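Long-range contacts in CD180 antigen (Mus musculus, PDB 3T6Q), which may cooperate with MD-1 and TLR4 in the innate immune response of B cells to bacterial lipopolysaccharide, leading to NF-kappa-B activation: residues L378-L383 with L402-L407; L427-L432 with L451-L456. All blocks are in the same frame, centred on the assembly; numbering follows the deposited sequence.

Contacts 1 and 2 are consecutive pairs in one run of parallel strands: 380-382 and 404-406 make contact 1, 429-431 and 453-455 make contact 2, and strands 404-406 and 429-431 are themselves neighbours. The centres lie about 10 Å apart. Backbone bonds probably bridge them, with Glu-403 O 2.9 Å from Lys-428 N and Leu-407 N 2.8 Å from Asn-431 O. The two also share sugar: the N-acetylglucosamine on Asn-431 in contact 2 hydrogen-bonds to Asp-406 OD2 in contact 1, which also accepts the N-H of the sugar on Asn-382. Asn-382, Asp-406 and Asn-431 point to one face of the strands, while Leu-381, Leu-405, Leu-430 and Leu-454 point to the other.

Contact 1: residues L378-L383 with L402-L407; sequences LQSLNL and LELLDL. With NAG (2-acetamido-2-deoxy-beta-D-glucopyranose), chain E; NAG (2-acetamido-2-deoxy-beta-D-glucopyranose), chain F.
The carboxylate of Asp-406 stands next to the amide of Asn-382 on adjoining parallel strands, and two sugars meet at its oxygen OD2. The N-acetylglucosamine bonded to Asn-382 ND2 donates from its N2 to Asp-406 OD2 (2.8 Å); the sugar carried by Asn-431 sends its own N2 to the same Asp-406 OD2 at 2.7 Å. The other oxygen, OD1, takes the backbone N-H of Ala-408. Asn-382 OD1 packs against Asp-406 CB and hydrogen-bonds with Ser-384 OG, so the glycosylated amide is held from its oxygen side too. At the far end the amide of Gln-379 and carboxylate of Glu-403 run alongside, their planes 45° apart, joined through one water; Gln-379 OE1 turns to Arg-353. Gln-379 O accepts from Glu-403 N (2.7 Å) and Leu-404 N (3.1 Å). On the opposite face Leu-402 CD1 packs on Leu-378 CG at 3.8 Å, Leu-381, with CG anti to its backbone N (chi1 169°), lays CD2 beside Leu-405 CD2 at 3.8 Å, and Leu-383 CB meets Leu-407 CD2 at 3.5 Å. Regularly spaced leucines packed inward, with Ser-380, Asn-382, Leu-404 and Asp-406 on the other face, mark the leucine-rich repeat solenoid, here repeats 13 and 14.

Contact 2: residues L427-L432 with L451-L456; sequences LKVLNL and LQHLNL. With NAG (2-acetamido-2-deoxy-beta-D-glucopyranose), chain F.
His-453 lies alongside Val-429, both side chains pointing the same way from adjacent parallel strands. Followed outward, His-453 CB first packs against Val-429 CG2 at 4.0 Å and stands near Lys-428 O. With CG anti to the backbone N (chi1 -176°), the imidazole then extends away from the strand, and Val-429 CG1 approaches the ring obliquely. At the tip, His-453 CE1 comes within 3.3 Å of O6 of the N-acetylglucosamine on Asn-431, which also meets the ring at a slant; its C6 touches Val-429 CG1. The sugar is bonded to Asn-431 ND2, whose companion OD1 accepts the backbone N-H of Ser-433 and rests 3.5 Å from Asn-455 CB.

Beneath the face carrying Val-429, Asn-431 and His-453 the backbones are laced by Leu-430 N to His-453 O, Asn-455 N to Leu-430 O, and Leu-432 N to Asn-455 O, the last 2.8 Å long. Lys-428 O takes Gln-452 N at 2.9 Å and, weakly, His-453 N. The opposite face is leucine. Leu-451 CD1 reaches under the other segment to Lys-428 C (3.5 Å) and also touches Leu-430 CB and Leu-427 CD2. Leu-430 CD2 meets Leu-454 CD1 at 3.9 Å, and Leu-432 CB meets Leu-456 CD2 at 3.7 Å.

The pair sits between two further strands. Strand 404-406 flanks it beside 429-431, with Leu-404 against Val-429 and Leu-405 against Leu-430; strand 480-482 flanks it beside 453-455, where Ile-480 touches His-453 and Val-482 touches Asn-455. Past the strand ends, Asn-459 ND2 hydrogen-bonds to both Leu-432 O and Leu-456 O, tying repeat 15 to repeat 16; from the loops, Phe-445 touches Leu-432, and Leu-472 and Leu-475 touch Leu-454.

Contact 1: residues L378-L383 with L402-L407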
loop_
_atom_site.group_PDB
_atom_site.type_symbol
_atom_site.label_atom_id
_atom_site.label_comp_id
_atom_site.label_asym_id
_atom_site.label_seq_id
_atom_site.Cartn_x
_atom_site.Cartn_y
_atom_site.Cartn_z
ATOM N N LEU A 378 21.340 -47.488 -3.910
ATOM C CA LEU A 378 21.727 -46.061 -3.939
ATOM C C LEU A 378 22.341 -45.682 -5.279
ATOM O O LEU A 378 23.155 -46.424 -5.810
ATOM C CB LEU A 378 22.748 -45.757 -2.805
ATOM C CG LEU A 378 22.775 -44.276 -2.453
ATOM C CD1 LEU A 378 21.408 -43.794 -1.967
ATOM C CD2 LEU A 378 23.835 -44.029 -1.375
ATOM N N GLN A 379 21.931 -44.542 -5.839
ATOM C CA GLN A 379 22.484 -44.126 -7.103
ATOM C C GLN A 379 23.117 -42.792 -7.033
ATOM O O GLN A 379 23.918 -42.468 -7.904
ATOM C CB GLN A 379 21.407 -44.074 -8.179
ATOM C CG GLN A 379 20.898 -45.463 -8.501
ATOM C CD GLN A 379 19.735 -45.456 -9.480
ATOM O OE1 GLN A 379 18.658 -45.009 -9.156
ATOM N NE2 GLN A 379 19.949 -45.991 -10.656
ATOM N N SER A 380 22.709 -41.971 -6.056
ATOM C CA SER A 380 23.319 -40.646 -5.977
ATOM C C SER A 380 23.646 -40.371 -4.495
ATOM O O SER A 380 22.794 -40.567 -3.614
ATOM C CB SER A 380 22.349 -39.602 -6.523
ATOM O OG SER A 380 22.951 -38.333 -6.513
ATOM N N LEU A 381 24.886 -39.968 -4.224
ATOM C CA LEU A 381 25.293 -39.760 -2.846
ATOM C C LEU A 381 26.060 -38.466 -2.721
ATOM O O LEU A 381 27.052 -38.245 -3.425
ATOM C CB LEU A 381 26.158 -40.920 -2.364
ATOM C CG LEU A 381 26.892 -40.719 -1.017
ATOM C CD1 LEU A 381 25.846 -40.630 0.109
ATOM C CD2 LEU A 381 27.844 -41.903 -0.846
ATOM N N ASN A 382 25.649 -37.634 -1.762
ATOM C CA ASN A 382 26.264 -36.335 -1.606
ATOM C C ASN A 382 26.851 -36.206 -0.195
ATOM O O ASN A 382 26.105 -36.207 0.760
ATOM C CB ASN A 382 25.210 -35.243 -1.860
ATOM C CG ASN A 382 25.849 -33.890 -2.052
ATOM O OD1 ASN A 382 26.951 -33.633 -1.552
ATOM N ND2 ASN A 382 25.169 -33.014 -2.764
ATOM N N LEU A 383 28.192 -36.168 -0.099
ATOM C CA LEU A 383 28.917 -36.059 1.157
ATOM C C LEU A 383 29.791 -34.805 1.124
ATOM O O LEU A 383 30.837 -34.730 1.790
ATOM C CB LEU A 383 29.769 -37.345 1.412
ATOM C CG LEU A 383 28.867 -38.506 1.928
ATOM C CD1 LEU A 383 29.617 -39.807 1.841
ATOM C CD2 LEU A 383 28.437 -38.231 3.370
ATOM N N LEU A 402 26.176 -46.906 -7.630
ATOM C CA LEU A 402 26.219 -45.421 -7.571
ATOM C C LEU A 402 26.484 -44.882 -8.964
ATOM O O LEU A 402 27.363 -45.411 -9.648
ATOM C CB LEU A 402 27.376 -44.991 -6.634
ATOM C CG LEU A 402 27.171 -44.004 -5.483
ATOM C CD1 LEU A 402 25.786 -44.001 -4.836
ATOM C CD2 LEU A 402 28.295 -44.166 -4.456
ATOM N N GLU A 403 25.784 -43.799 -9.358
ATOM C CA GLU A 403 26.070 -43.130 -10.635
ATOM C C GLU A 403 26.648 -41.734 -10.444
ATOM O O GLU A 403 27.312 -41.214 -11.340
ATOM C CB GLU A 403 24.796 -42.985 -11.491
ATOM C CG GLU A 403 24.176 -44.352 -11.758
ATOM C CD GLU A 403 23.118 -44.337 -12.832
ATOM O OE1 GLU A 403 22.425 -43.305 -13.012
ATOM O OE2 GLU A 403 22.966 -45.395 -13.472
ATOM N N LEU A 404 26.364 -41.128 -9.297
ATOM C CA LEU A 404 26.931 -39.822 -9.001
ATOM C C LEU A 404 27.429 -39.850 -7.559
ATOM O O LEU A 404 26.724 -40.344 -6.691
ATOM C CB LEU A 404 25.875 -38.717 -9.178
ATOM C CG LEU A 404 26.442 -37.288 -8.917
ATOM C CD1 LEU A 404 25.757 -36.282 -9.812
ATOM C CD2 LEU A 404 26.295 -36.866 -7.437
ATOM N N LEU A 405 28.640 -39.329 -7.333
ATOM C CA LEU A 405 29.229 -39.245 -5.983
ATOM C C LEU A 405 29.842 -37.833 -5.815
ATOM O O LEU A 405 30.713 -37.463 -6.601
ATOM C CB LEU A 405 30.316 -40.308 -5.873
ATOM C CG LEU A 405 30.722 -40.907 -4.509
ATOM C CD1 LEU A 405 32.137 -41.491 -4.422
ATOM C CD2 LEU A 405 30.263 -40.161 -3.235
ATOM N N ASP A 406 29.348 -37.041 -4.849
ATOM C CA ASP A 406 29.825 -35.675 -4.703
ATOM C C ASP A 406 30.528 -35.616 -3.356
ATOM O O ASP A 406 29.923 -35.861 -2.356
ATOM C CB ASP A 406 28.638 -34.699 -4.791
ATOM C CG ASP A 406 29.066 -33.245 -4.885
ATOM O OD1 ASP A 406 30.282 -32.948 -4.632
ATOM O OD2 ASP A 406 28.198 -32.382 -5.201
ATOM N N LEU A 407 31.826 -35.321 -3.371
ATOM C CA LEU A 407 32.646 -35.208 -2.180
ATOM C C LEU A 407 33.332 -33.841 -2.165
ATOM O O LEU A 407 34.362 -33.642 -1.488
ATOM C CB LEU A 407 33.687 -36.361 -2.220
ATOM C CG LEU A 407 33.070 -37.729 -1.844
ATOM C CD1 LEU A 407 33.987 -38.878 -2.268
ATOM C CD2 LEU A 407 32.782 -37.827 -0.341
HETATM C C1 NAG E . 25.722 -31.708 -3.007
HETATM C C2 NAG E . 25.145 -31.108 -4.311
HETATM C C3 NAG E . 25.692 -29.677 -4.525
HETATM C C4 NAG E . 25.555 -28.835 -3.259
HETATM C C5 NAG E . 26.117 -29.590 -2.069
HETATM C C6 NAG E . 26.024 -28.847 -0.738
HETATM C C7 NAG E . 24.558 -32.291 -6.389
HETATM C C8 NAG E . 25.051 -33.190 -7.480
HETATM N N2 NAG E . 25.454 -31.954 -5.439
HETATM O O3 NAG E . 24.973 -29.090 -5.577
HETATM O O4 NAG E . 26.294 -27.613 -3.319
HETATM O O5 NAG E . 25.471 -30.856 -1.930
HETATM O O6 NAG E . 24.681 -28.852 -0.248
HETATM O O7 NAG E . 23.392 -31.900 -6.412
HETATM C C1 NAG F . 30.217 -31.301 -7.994
HETATM C C2 NAG F . 29.237 -30.183 -7.603
HETATM C C3 NAG F . 27.841 -30.562 -8.144
HETATM C C4 NAG F . 27.854 -30.869 -9.662
HETATM C C5 NAG F . 28.968 -31.873 -9.990
HETATM C C6 NAG F . 29.148 -32.086 -11.496
HETATM C C7 NAG F . 29.502 -28.891 -5.509
HETATM C C8 NAG F . 29.429 -28.882 -3.988
HETATM N N2 NAG F . 29.215 -30.031 -6.130
HETATM O O3 NAG F . 26.936 -29.477 -7.897
HETATM O O4 NAG F . 26.643 -31.549 -10.033
HETATM O O5 NAG F . 30.213 -31.462 -9.428
HETATM O O6 NAG F . 29.384 -30.843 -12.130
HETATM O O7 NAG F . 29.809 -27.872 -6.122
HETATM O O HOH W 1 22.873 -47.347 -11.137
#

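Contact 2: residues L427-L432 with L451-L456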
loop_
_atom_site.group_PDB
_atom_site.type_symbol
_atom_site.label_atom_id
_atom_site.label_comp_id
_atom_site.label_asym_id
_atom_site.label_seq_id
_atom_site.Cartn_x
_atom_site.Cartn_y
_atom_site.Cartn_z
ATOM N N LEU A 427 29.565 -45.677 -11.970
ATOM C CA LEU A 427 29.694 -44.254 -11.580
ATOM C C LEU A 427 30.073 -43.442 -12.819
ATOM O O LEU A 427 31.029 -43.817 -13.540
ATOM C CB LEU A 427 30.770 -44.086 -10.511
ATOM C CG LEU A 427 30.760 -42.685 -9.847
ATOM C CD1 LEU A 427 29.581 -42.516 -8.881
ATOM C CD2 LEU A 427 32.072 -42.559 -9.060
ATOM N N LYS A 428 29.325 -42.363 -13.063
ATOM C CA LYS A 428 29.519 -41.534 -14.241
ATOM C C LYS A 428 30.072 -40.168 -13.840
ATOM O O LYS A 428 30.762 -39.559 -14.649
ATOM C CB LYS A 428 28.205 -41.290 -14.976
ATOM C CG LYS A 428 27.621 -42.549 -15.615
ATOM C CD LYS A 428 26.370 -42.179 -16.404
ATOM C CE LYS A 428 25.170 -42.971 -15.919
ATOM N NZ LYS A 428 24.010 -42.728 -16.827
ATOM N N VAL A 429 29.727 -39.695 -12.624
ATOM C CA VAL A 429 30.070 -38.326 -12.214
ATOM C C VAL A 429 30.702 -38.373 -10.812
ATOM O O VAL A 429 30.101 -38.923 -9.874
ATOM C CB VAL A 429 28.841 -37.380 -12.160
ATOM C CG1 VAL A 429 29.258 -35.995 -11.623
ATOM C CG2 VAL A 429 28.186 -37.213 -13.533
ATOM N N LEU A 430 31.903 -37.802 -10.680
ATOM C CA LEU A 430 32.620 -37.822 -9.399
ATOM C C LEU A 430 33.180 -36.413 -9.157
ATOM O O LEU A 430 33.959 -35.905 -9.990
ATOM C CB LEU A 430 33.750 -38.873 -9.436
ATOM C CG LEU A 430 34.686 -39.008 -8.242
ATOM C CD1 LEU A 430 33.918 -39.253 -6.929
ATOM C CD2 LEU A 430 35.676 -40.150 -8.480
ATOM N N ASN A 431 32.759 -35.772 -8.056
ATOM C CA ASN A 431 33.215 -34.415 -7.786
ATOM C C ASN A 431 34.113 -34.486 -6.548
ATOM O O ASN A 431 33.635 -34.784 -5.444
ATOM C CB ASN A 431 32.034 -33.423 -7.598
ATOM C CG ASN A 431 32.493 -31.969 -7.497
ATOM O OD1 ASN A 431 33.651 -31.702 -7.253
ATOM N ND2 ASN A 431 31.585 -31.031 -7.665
ATOM N N LEU A 432 35.394 -34.177 -6.754
ATOM C CA LEU A 432 36.418 -34.188 -5.693
ATOM C C LEU A 432 37.080 -32.823 -5.536
ATOM O O LEU A 432 38.251 -32.724 -5.112
ATOM C CB LEU A 432 37.515 -35.233 -6.022
ATOM C CG LEU A 432 36.981 -36.698 -6.137
ATOM C CD1 LEU A 432 38.025 -37.702 -6.586
ATOM C CD2 LEU A 432 36.407 -37.164 -4.801
ATOM N N LEU A 451 33.274 -43.936 -15.706
ATOM C CA LEU A 451 33.383 -42.519 -15.320
ATOM C C LEU A 451 33.492 -41.576 -16.522
ATOM O O LEU A 451 34.417 -41.717 -17.340
ATOM C CB LEU A 451 34.557 -42.260 -14.355
ATOM C CG LEU A 451 34.392 -40.922 -13.603
ATOM C CD1 LEU A 451 33.214 -41.021 -12.607
ATOM C CD2 LEU A 451 35.676 -40.505 -12.877
ATOM N N GLN A 452 32.568 -40.612 -16.593
ATOM C CA GLN A 452 32.498 -39.622 -17.677
ATOM C C GLN A 452 32.940 -38.219 -17.278
ATOM O O GLN A 452 33.362 -37.438 -18.133
ATOM C CB GLN A 452 31.059 -39.482 -18.178
ATOM C CG GLN A 452 30.493 -40.741 -18.847
ATOM C CD GLN A 452 29.047 -40.521 -19.248
ATOM O OE1 GLN A 452 28.551 -39.391 -19.239
ATOM N NE2 GLN A 452 28.350 -41.591 -19.542
ATOM N N HIS A 453 32.849 -37.910 -15.985
ATOM C CA HIS A 453 32.932 -36.514 -15.524
ATOM C C HIS A 453 33.667 -36.520 -14.197
ATOM O O HIS A 453 33.221 -37.144 -13.216
ATOM C CB HIS A 453 31.512 -35.939 -15.417
ATOM C CG HIS A 453 31.417 -34.486 -15.051
ATOM N ND1 HIS A 453 30.269 -33.779 -15.201
ATOM C CD2 HIS A 453 32.330 -33.620 -14.438
ATOM C CE1 HIS A 453 30.443 -32.526 -14.747
ATOM N NE2 HIS A 453 31.698 -32.424 -14.266
ATOM N N LEU A 454 34.835 -35.863 -14.158
ATOM C CA LEU A 454 35.641 -35.857 -12.927
ATOM C C LEU A 454 36.047 -34.442 -12.615
ATOM O O LEU A 454 36.709 -33.782 -13.455
ATOM C CB LEU A 454 36.895 -36.714 -13.084
ATOM C CG LEU A 454 37.911 -36.783 -11.943
ATOM C CD1 LEU A 454 37.242 -37.406 -10.711
ATOM C CD2 LEU A 454 39.133 -37.577 -12.384
ATOM N N ASN A 455 35.637 -33.941 -11.439
ATOM C CA ASN A 455 36.007 -32.574 -11.102
ATOM C C ASN A 455 37.088 -32.674 -10.052
ATOM O O ASN A 455 36.849 -33.187 -8.943
ATOM C CB ASN A 455 34.782 -31.764 -10.590
ATOM C CG ASN A 455 35.090 -30.292 -10.299
ATOM O OD1 ASN A 455 34.244 -29.447 -10.533
ATOM N ND2 ASN A 455 36.246 -29.988 -9.744
ATOM N N LEU A 456 38.281 -32.173 -10.392
ATOM C CA LEU A 456 39.385 -32.134 -9.442
ATOM C C LEU A 456 39.920 -30.744 -9.213
ATOM O O LEU A 456 41.126 -30.567 -8.934
ATOM C CB LEU A 456 40.524 -33.003 -9.950
ATOM C CG LEU A 456 40.287 -34.501 -10.074
ATOM C CD1 LEU A 456 41.503 -35.134 -10.687
ATOM C CD2 LEU A 456 39.997 -35.118 -8.707
HETATM C C1 NAG F . 30.217 -31.301 -7.994
HETATM C C2 NAG F . 29.237 -30.183 -7.603
HETATM C C3 NAG F . 27.841 -30.562 -8.144
HETATM C C4 NAG F . 27.854 -30.869 -9.662
HETATM C C5 NAG F . 28.968 -31.873 -9.990
HETATM C C6 NAG F . 29.148 -32.086 -11.496
HETATM C C7 NAG F . 29.502 -28.891 -5.509
HETATM C C8 NAG F . 29.429 -28.882 -3.988
HETATM N N2 NAG F . 29.215 -30.031 -6.130
HETATM O O3 NAG F . 26.936 -29.477 -7.897
HETATM O O4 NAG F . 26.643 -31.549 -10.033
HETATM O O5 NAG F . 30.213 -31.462 -9.428
HETATM O O6 NAG F . 29.384 -30.843 -12.130
HETATM O O7 NAG F . 29.809 -27.872 -6.122
#